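Local coordinates for myosin regulatory light chain (Placopecten magellanicus, PDB 3PN7), which probably binds calcium and, as a light chain of molluscan muscle myosin, probably confers calcium dependence on the Mg-ATPase activity of the motor, at residues Asp105-Asn110 with Phe144-Phe149. Numbering follows the deposited sequence.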
# COMPACT_ATOMS: atom_id res chain seq x y z
N ASP B 105 -2.39 -4.48 -14.99
CA ASP B 105 -2.16 -5.92 -15.10
C ASP B 105 -1.15 -6.29 -16.20
O ASP B 105 -1.38 -7.20 -16.98
CB ASP B 105 -3.48 -6.64 -15.35
CG ASP B 105 -3.49 -8.07 -14.82
OD1 ASP B 105 -2.60 -8.43 -14.01
OD2 ASP B 105 -4.40 -8.83 -15.21
N THR B 106 -0.03 -5.56 -16.25
CA THR B 106 1.03 -5.88 -17.20
C THR B 106 1.85 -7.08 -16.75
O THR B 106 2.60 -7.64 -17.55
CB THR B 106 2.00 -4.70 -17.35
OG1 THR B 106 2.63 -4.42 -16.09
CG2 THR B 106 1.25 -3.47 -17.83
N LYS B 107 1.71 -7.46 -15.48
CA LYS B 107 2.49 -8.55 -14.88
C LYS B 107 3.97 -8.18 -14.72
O LYS B 107 4.82 -9.05 -14.56
CB LYS B 107 2.37 -9.86 -15.69
CG LYS B 107 0.95 -10.33 -15.99
CD LYS B 107 0.10 -10.47 -14.73
CE LYS B 107 -1.23 -11.17 -15.04
NZ LYS B 107 -2.20 -11.10 -13.90
N LYS B 108 4.26 -6.88 -14.80
CA LYS B 108 5.57 -6.35 -14.47
C LYS B 108 5.42 -5.09 -13.64
O LYS B 108 4.33 -4.55 -13.50
CB LYS B 108 6.38 -6.04 -15.73
CG LYS B 108 6.48 -7.21 -16.71
CD LYS B 108 7.92 -7.67 -16.89
CE LYS B 108 8.06 -8.60 -18.08
NZ LYS B 108 7.01 -9.66 -18.05
N LEU B 109 6.52 -4.63 -13.08
CA LEU B 109 6.56 -3.42 -12.28
C LEU B 109 7.82 -2.68 -12.74
O LEU B 109 8.84 -3.31 -13.01
CB LEU B 109 6.71 -3.81 -10.80
CG LEU B 109 5.64 -3.49 -9.77
CD1 LEU B 109 4.25 -3.45 -10.40
CD2 LEU B 109 5.68 -4.45 -8.57
N ASN B 110 7.75 -1.36 -12.88
CA ASN B 110 8.96 -0.57 -13.10
C ASN B 110 9.96 -0.85 -11.99
O ASN B 110 9.62 -0.74 -10.81
CB ASN B 110 8.65 0.93 -13.14
CG ASN B 110 7.93 1.36 -14.42
OD1 ASN B 110 7.63 0.53 -15.28
ND2 ASN B 110 7.66 2.66 -14.55
N PHE B 144 10.62 -5.32 -13.73
CA PHE B 144 10.73 -6.39 -12.76
C PHE B 144 9.61 -7.41 -13.02
O PHE B 144 8.43 -7.11 -12.83
CB PHE B 144 10.62 -5.78 -11.36
CG PHE B 144 10.69 -6.77 -10.23
CD1 PHE B 144 11.91 -7.17 -9.71
CD2 PHE B 144 9.54 -7.24 -9.63
CE1 PHE B 144 11.98 -8.05 -8.65
CE2 PHE B 144 9.60 -8.13 -8.56
CZ PHE B 144 10.82 -8.52 -8.07
N ASP B 145 10.00 -8.61 -13.44
CA ASP B 145 9.06 -9.69 -13.72
C ASP B 145 8.60 -10.35 -12.43
O ASP B 145 9.21 -11.32 -11.96
CB ASP B 145 9.73 -10.73 -14.61
CG ASP B 145 8.75 -11.77 -15.15
OD1 ASP B 145 7.64 -11.91 -14.58
OD2 ASP B 145 9.11 -12.44 -16.14
N TYR B 146 7.52 -9.85 -11.84
CA TYR B 146 7.14 -10.35 -10.53
C TYR B 146 6.50 -11.73 -10.50
O TYR B 146 6.56 -12.42 -9.48
CB TYR B 146 6.29 -9.34 -9.78
CG TYR B 146 4.91 -9.05 -10.32
CD1 TYR B 146 3.87 -9.94 -10.14
CD2 TYR B 146 4.64 -7.84 -10.96
CE1 TYR B 146 2.58 -9.65 -10.61
CE2 TYR B 146 3.37 -7.53 -11.43
CZ TYR B 146 2.34 -8.44 -11.25
OH TYR B 146 1.09 -8.13 -11.71
N VAL B 147 5.86 -12.14 -11.59
CA VAL B 147 5.37 -13.51 -11.71
C VAL B 147 6.54 -14.49 -11.61
O VAL B 147 6.52 -15.44 -10.84
CB VAL B 147 4.61 -13.73 -13.03
CG1 VAL B 147 4.21 -15.21 -13.18
CG2 VAL B 147 3.39 -12.82 -13.09
N ARG B 148 7.59 -14.23 -12.38
CA ARG B 148 8.77 -15.07 -12.36
C ARG B 148 9.54 -14.95 -11.04
O ARG B 148 10.10 -15.93 -10.53
CB ARG B 148 9.67 -14.68 -13.53
CG ARG B 148 10.83 -15.61 -13.76
CD ARG B 148 11.60 -15.15 -14.98
NE ARG B 148 12.71 -16.03 -15.30
CZ ARG B 148 13.75 -15.66 -16.04
NH1 ARG B 148 13.80 -14.42 -16.52
NH2 ARG B 148 14.72 -16.52 -16.31
N PHE B 149 9.58 -13.75 -10.48
CA PHE B 149 10.22 -13.55 -9.18
C PHE B 149 9.52 -14.41 -8.12
O PHE B 149 10.17 -15.05 -7.30
CB PHE B 149 10.21 -12.07 -8.80
CG PHE B 149 10.72 -11.79 -7.41
CD1 PHE B 149 12.07 -11.62 -7.17
CD2 PHE B 149 9.83 -11.69 -6.34
CE1 PHE B 149 12.54 -11.36 -5.89
CE2 PHE B 149 10.29 -11.42 -5.07
CZ PHE B 149 11.65 -11.26 -4.84
O HOH W 1 5.42 -11.21 -15.79
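Asp-145 OD1 is gripped twice: a water that also donates to the backbone O of Lys-107 gives it a hydrogen at 2.6 Å, tying the two segments together, and Arg-148 N reaches the same OD1 at 3.2 Å from above the carboxylate plane. Asp-145 is the N-cap residue of helix 146-154, and this capping bond is made with CG anti to the backbone N (chi1 -170°). Lys-108 runs its bent chain across Asp-145, CD over CA, and ends in a long salt bridge, NZ to OD2 at 4.0 Å. Just beyond, Leu-109 and Phe-144 form a hydrogen-bonded antiparallel pair; Phe-144 N donates to Leu-109 O at 2.8 Å, and Leu-109 N returns a more bent bond to Phe-144 O at 3.1 Å. The Tyr-146 ring lies against the Lys-107 backbone, whose O sits over one face near the rim; Tyr-146 CE2 is 3.4 Å from Lys-107 C. Tyr-146 OH is hydrogen-bonded to Asp-102 OD2, and the ring of Phe-98, from helix 91-99, meets the tyrosine ring with the planes about 10° apart. An alanine in place of Tyr-146 would probably open a gap beside the Lys-107 backbone and Phe-98 and deprive Asp-102 of its phenol partner. Two loops paired by a short antiparallel bridge, each leading into a helix, are characteristic of a paired EF-hand domain, here the lobe away from the bound magnesium.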